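Local structure of Non-atp dependent l-selective hydantoinase (Arthrobacter aurescens, 1GKR) at the interface of chains A and B and the interface of chains A and C. The protein hydrolyses 5-substituted hydantoins with two zinc ions per subunit, favouring aryl over alkyl derivatives, with an enantioselectivity that depends on the substrate. Sequence-based numbering; all coordinates share one arbitrary frame. Chains: chain A/B/C, Non-atp dependent l-selective hydantoinase.

Contact 1: the interface of chains A and B. Residues chain A 186, 188-189, 219, 223; chain B 163-164, 223, 227.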
ATOM      1  N   ASN A 186      16.256 -16.776  -7.319  1.00 13.67           N
ATOM      2  CA  ASN A 186      15.473 -17.735  -8.079  1.00 14.04           C
ATOM      3  C   ASN A 186      16.420 -18.566  -8.947  1.00 15.24           C
ATOM      4  O   ASN A 186      16.921 -18.105  -9.974  1.00 12.07           O
ATOM      5  CB  ASN A 186      14.442 -17.023  -8.947  1.00 13.79           C
ATOM      6  CG  ASN A 186      13.444 -17.981  -9.526  1.00 15.14           C
ATOM      7  OD1 ASN A 186      13.816 -18.942 -10.196  1.00 17.14           O
ATOM      8  ND2 ASN A 186      12.168 -17.744  -9.260  1.00 14.56           N
ATOM      9  N   THR A 188      16.072 -21.177 -10.996  1.00 16.86           N
ATOM     10  CA  THR A 188      15.628 -21.410 -12.350  1.00 15.26           C
ATOM     11  C   THR A 188      15.726 -20.245 -13.318  1.00 14.16           C
ATOM     12  O   THR A 188      15.994 -20.445 -14.499  1.00 13.01           O
ATOM     13  CB  THR A 188      14.206 -21.937 -12.286  1.00 15.98           C
ATOM     14  OG1 THR A 188      14.241 -23.356 -12.398  1.00 16.19           O
ATOM     15  CG2 THR A 188      13.370 -21.374 -13.346  1.00 15.96           C
ATOM     16  N   ILE A 189      15.494 -19.034 -12.825  1.00 14.38           N
ATOM     17  CA  ILE A 189      15.572 -17.846 -13.667  1.00 12.52           C
ATOM     18  C   ILE A 189      17.031 -17.523 -13.915  1.00 13.32           C
ATOM     19  O   ILE A 189      17.410 -17.129 -15.016  1.00 14.11           O
ATOM     20  CB  ILE A 189      14.875 -16.648 -13.001  1.00 11.42           C
ATOM     21  CG1 ILE A 189      13.357 -16.834 -13.109  1.00 10.71           C
ATOM     22  CG2 ILE A 189      15.327 -15.335 -13.647  1.00  6.89           C
ATOM     23  CD1 ILE A 189      12.563 -15.890 -12.245  1.00  7.51           C
ATOM     24  N   GLU A 219      12.109 -11.354  -6.171  1.00 10.67           N
ATOM     25  CA  GLU A 219      10.994 -12.280  -6.286  1.00  9.92           C
ATOM     26  C   GLU A 219      11.161 -13.346  -5.199  1.00 10.49           C
ATOM     27  O   GLU A 219      10.201 -13.722  -4.521  1.00 10.20           O
ATOM     28  CB  GLU A 219      10.988 -12.925  -7.670  1.00 11.10           C
ATOM     29  CG  GLU A 219       9.868 -13.930  -7.911  1.00 13.93           C
ATOM     30  CD  GLU A 219      10.117 -15.284  -7.245  1.00 21.14           C
ATOM     31  OE1 GLU A 219      11.264 -15.775  -7.336  1.00 21.24           O
ATOM     32  OE2 GLU A 219       9.173 -15.864  -6.645  1.00 22.83           O
ATOM     33  N   ARG A 223       8.692 -14.338  -2.169  1.00 13.43           N
ATOM     34  CA  ARG A 223       8.238 -15.709  -1.981  1.00  9.52           C
ATOM     35  C   ARG A 223       8.500 -16.219  -0.556  1.00  9.25           C
ATOM     36  O   ARG A 223       7.625 -16.819   0.071  1.00  9.95           O
ATOM     37  CB  ARG A 223       8.944 -16.615  -2.982  1.00  9.70           C
ATOM     38  CG  ARG A 223       8.092 -17.768  -3.451  1.00 11.67           C
ATOM     39  CD  ARG A 223       8.882 -18.770  -4.232  1.00 12.37           C
ATOM     40  NE  ARG A 223       9.929 -18.167  -5.045  1.00 14.04           N
ATOM     41  CZ  ARG A 223      11.065 -18.794  -5.331  1.00 14.10           C
ATOM     42  NH1 ARG A 223      11.269 -20.022  -4.867  1.00 13.54           N
ATOM     43  NH2 ARG A 223      12.001 -18.197  -6.056  1.00 14.03           N
TER
ATOM     44  N   ASP B 163      10.064 -21.316 -13.239  1.00 15.01           N
ATOM     45  CA  ASP B 163      10.027 -19.864 -13.372  1.00 13.78           C
ATOM     46  C   ASP B 163      10.871 -19.376 -14.552  1.00 14.40           C
ATOM     47  O   ASP B 163      10.479 -18.457 -15.258  1.00 16.80           O
ATOM     48  CB  ASP B 163      10.458 -19.193 -12.062  1.00  9.60           C
ATOM     49  CG  ASP B 163       9.567 -19.590 -10.890  1.00  8.00           C
ATOM     50  OD1 ASP B 163       8.390 -19.893 -11.133  1.00  7.26           O
ATOM     51  OD2 ASP B 163      10.023 -19.600  -9.726  1.00 12.68           O
ATOM     52  N   GLY B 164      12.008 -20.013 -14.791  1.00 14.70           N
ATOM     53  CA  GLY B 164      12.866 -19.619 -15.897  1.00 13.75           C
ATOM     54  C   GLY B 164      12.204 -19.894 -17.233  1.00 13.64           C
ATOM     55  O   GLY B 164      12.213 -19.051 -18.136  1.00 12.94           O
ATOM     56  N   ARG B 223       3.727 -14.434  -8.001  1.00 13.43           N
ATOM     57  CA  ARG B 223       4.911 -14.769  -8.782  1.00  9.52           C
ATOM     58  C   ARG B 223       4.731 -14.454 -10.275  1.00  9.25           C
ATOM     59  O   ARG B 223       5.612 -13.867 -10.907  1.00  9.95           O
ATOM     60  CB  ARG B 223       5.225 -16.249  -8.611  1.00  9.70           C
ATOM     61  CG  ARG B 223       6.700 -16.557  -8.649  1.00 11.67           C
ATOM     62  CD  ARG B 223       6.967 -18.027  -8.727  1.00 12.37           C
ATOM     63  NE  ARG B 223       6.004 -18.826  -7.981  1.00 14.04           N
ATOM     64  CZ  ARG B 223       5.661 -20.058  -8.341  1.00 14.10           C
ATOM     65  NH1 ARG B 223       6.215 -20.601  -9.421  1.00 13.54           N
ATOM     66  NH2 ARG B 223       4.762 -20.739  -7.645  1.00 14.03           N
ATOM     67  N   LEU B 227       6.781 -11.575 -12.638  1.00 15.09           N
ATOM     68  CA  LEU B 227       7.468 -11.899 -13.878  1.00 15.42           C
ATOM     69  C   LEU B 227       6.873 -11.156 -15.059  1.00 14.80           C
ATOM     70  O   LEU B 227       7.600 -10.797 -15.976  1.00 15.56           O
ATOM     71  CB  LEU B 227       7.435 -13.407 -14.163  1.00 15.57           C
ATOM     72  CG  LEU B 227       7.950 -14.339 -13.059  1.00 14.57           C
ATOM     73  CD1 LEU B 227       8.248 -15.698 -13.652  1.00 12.64           C
ATOM     74  CD2 LEU B 227       9.195 -13.776 -12.453  1.00 12.54           C
TER
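A:Asn186 and B:Asp163 meet across a two-fold interface of the hydantoinase tetramer, amide against carboxylate. The A:Asn186 amide nitrogen ND2 donates a nearly straight hydrogen bond of 2.9 Å to OD2 of B:Asp163 (163° at H). The acceptor lies in the amide plane, whereas OD2 is approached on its anti side and somewhat out of the carboxylate plane; the two flat groups are turned 63° apart. Beside this polar pair, CD1 of A:Ile189 rests 3.9 Å from CB of B:Asp163 and 4.0 Å from CD2 of B:Leu227. The A:Glu219 carboxylate lies across the aliphatic stem of B:Arg223, with the carboxylate carbon CD of A:Glu219 3.9 Å from CG of B:Arg223.

Both ends of the A:Asn186 amide are held from within chain A. ND2 also gives a hydrogen bond to OE1 of A:Glu219, which it meets from above the carboxylate plane, and OD1 accepts the backbone N-H of A:Ile189, a pattern of partners that supports this orientation of the amide. OE1 of A:Glu219 takes a second bond at 2.8 Å from NH2 of A:Arg223, an intrachain salt bridge; NE of the same arginine binds OE2, completing a side-on, two-nitrogen grip on the syn lone pairs. On the opposite side B:Arg223, bent at chi3 (-35°), turns NH1 to the syn lone pair of B:Asp163 OD1 in an intrachain salt bridge of 2.9 Å, so the aspartate is held through both oxygens. The two arginines probably offset the negative charge of the acids facing one another here.

A:Asn186 lies in the loop just before helix 187-199, B:Asp163 starts helix 163-176, and helix 214-231 of both subunits supplies the remaining glutamate, arginines and leucine on the outside of the amidohydrolase barrel.

Contact 2: the interface of chains A and C. Residues chain A 250-251, 254; chain C 250-251, 254.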
ATOM      1  N   HIS A 250      11.322  -4.868   5.199  1.00 12.49           N
ATOM      2  CA  HIS A 250      10.961  -3.890   6.213  1.00 13.21           C
ATOM      3  C   HIS A 250       9.441  -3.720   6.283  1.00 13.46           C
ATOM      4  O   HIS A 250       8.843  -3.763   7.360  1.00 12.33           O
ATOM      5  CB  HIS A 250      11.606  -2.545   5.910  1.00 11.56           C
ATOM      6  CG  HIS A 250      11.490  -1.577   7.037  1.00 17.84           C
ATOM      7  ND1 HIS A 250      11.937  -1.870   8.310  1.00 19.59           N
ATOM      8  CD2 HIS A 250      10.924  -0.349   7.108  1.00 18.55           C
ATOM      9  CE1 HIS A 250      11.645  -0.865   9.117  1.00 18.28           C
ATOM     10  NE2 HIS A 250      11.029   0.069   8.414  1.00 20.81           N
ATOM     11  N   GLN A 251       8.824  -3.533   5.122  1.00 12.61           N
ATOM     12  CA  GLN A 251       7.390  -3.374   5.053  1.00 13.83           C
ATOM     13  C   GLN A 251       6.690  -4.550   5.723  1.00 13.10           C
ATOM     14  O   GLN A 251       5.770  -4.373   6.518  1.00 12.62           O
ATOM     15  CB  GLN A 251       6.952  -3.259   3.598  1.00 16.89           C
ATOM     16  CG  GLN A 251       5.443  -3.184   3.433  1.00 31.76           C
ATOM     17  CD  GLN A 251       4.823  -2.005   4.189  1.00 38.79           C
ATOM     18  OE1 GLN A 251       5.106  -0.840   3.882  1.00 41.64           O
ATOM     19  NE2 GLN A 251       3.975  -2.304   5.181  1.00 37.83           N
ATOM     20  N   SER A 254       7.211  -4.640   9.397  1.00 24.13           N
ATOM     21  CA  SER A 254       6.434  -3.511   9.848  1.00 25.04           C
ATOM     22  C   SER A 254       4.941  -3.887   9.924  1.00 24.98           C
ATOM     23  O   SER A 254       4.158  -3.234  10.602  1.00 23.45           O
ATOM     24  CB  SER A 254       6.675  -2.356   8.886  1.00 25.33           C
ATOM     25  OG  SER A 254       5.584  -1.476   8.881  1.00 35.92           O
TER
ATOM     26  N   HIS C 250       1.656   4.352  12.596  1.00 12.49           N
ATOM     27  CA  HIS C 250       2.710   3.354  12.499  1.00 13.21           C
ATOM     28  C   HIS C 250       3.213   3.239  11.057  1.00 13.46           C
ATOM     29  O   HIS C 250       4.418   3.268  10.797  1.00 12.33           O
ATOM     30  CB  HIS C 250       2.205   1.997  12.968  1.00 11.56           C
ATOM     31  CG  HIS C 250       3.298   0.998  13.137  1.00 17.84           C
ATOM     32  ND1 HIS C 250       4.393   1.232  13.945  1.00 19.59           N
ATOM     33  CD2 HIS C 250       3.504  -0.209  12.562  1.00 18.55           C
ATOM     34  CE1 HIS C 250       5.229   0.213  13.853  1.00 18.28           C
ATOM     35  NE2 HIS C 250       4.714  -0.674  13.019  1.00 20.81           N
ATOM     36  N   GLN C 251       2.277   3.114  10.124  1.00 12.61           N
ATOM     37  CA  GLN C 251       2.622   3.010   8.726  1.00 13.83           C
ATOM     38  C   GLN C 251       3.490   4.189   8.302  1.00 13.10           C
ATOM     39  O   GLN C 251       4.513   4.019   7.642  1.00 12.62           O
ATOM     40  CB  GLN C 251       1.353   2.959   7.883  1.00 16.89           C
ATOM     41  CG  GLN C 251       1.629   2.947   6.389  1.00 31.76           C
ATOM     42  CD  GLN C 251       2.507   1.767   5.960  1.00 38.79           C
ATOM     43  OE1 GLN C 251       2.108   0.603   6.090  1.00 41.64           O
ATOM     44  NE2 GLN C 251       3.709   2.064   5.447  1.00 37.83           N
ATOM     45  N   SER C 254       6.857   4.138   9.861  1.00 24.13           N
ATOM     46  CA  SER C 254       7.490   3.024   9.198  1.00 25.04           C
ATOM     47  C   SER C 254       8.001   3.453   7.808  1.00 24.98           C
ATOM     48  O   SER C 254       8.863   2.808   7.224  1.00 23.45           O
ATOM     49  CB  SER C 254       6.476   1.894   9.100  1.00 25.33           C
ATOM     50  OG  SER C 254       6.768   1.055   8.014  1.00 35.92           O
TER
HETATM   51  O   HOH W   1       6.936  -0.004   5.286  1.00 26.99           O
HETATM   52  O   HOH W   2       2.964  -0.299   8.292  1.00 26.99           O
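A:Ser254 faces its own copy, C:Ser254, across a two-fold axis of this amidohydrolase-family homotetramer, where the last turns of helix 243-254 from two subunits meet. From A:Ser254 the path outward is short. CB lies 3.5 Å from OG of C:Ser254, and the hydroxyl beyond it, OG, is 2.9 Å from the same oxygen in a hydrogen bond in which either hydroxyl may be the donor. A chi1 of 154° carries OG away from the backbone N and towards the axis. Equivalent hydroxyls cannot both donate along this line, so the two serines must take different roles in it at any moment.

OG of A:Ser254 has a further hydrogen-bond partner in water 2, at 2.9 Å. This water also reaches the side-chain oxygen OE1 of C:Gln251, although the modelled separation of 2.5 Å is too short to carry weight at this resolution. Water 1 repeats the bridge with the chains exchanged, between OG of C:Ser254 and OE1 of A:Gln251.

The two glutamine amides lie together on one side of the serine pair along the axis. Each side chain extends with CG opposite the backbone N, then bends at chi2 (58°), which brings its amide back towards the axis. The two side chains run roughly at right angles, yet their amide groups are nearly coplanar, 26° apart. NE2 of A:Gln251 stands 3.6 Å from OE1 of C:Gln251, a polar approach rather than a hydrogen bond.

On the opposite side of the serine pair from the glutamines, the imidazole of A:His250 presents its edge to the backbone carbonyl of the partner helix end: NE2 is 3.7 Å from O of C:Ser254, which lies in the ring plane. C:His250 approaches A:Ser254 in the same manner.

Contact 1 and contact 2 place chain A between two different partners, their C-alpha centres about 26 Å apart. They share no residue or helix: contact 1 draws on helices 163-176, 187-199 and 214-231, contact 2 on helix 243-254, which follows soon after in the sequence with strand 234-237 between. One subunit thus uses neighbouring parts of its chain for two separate two-fold interfaces, which fits the homotetramer. Contact 1 joins unlike residues through an amide-carboxylate bond and apolar packing, with salt bridges inside each chain behind it, while contact 2 pairs identical residues with the help of water. The zinc-binding residues belong to neither patch.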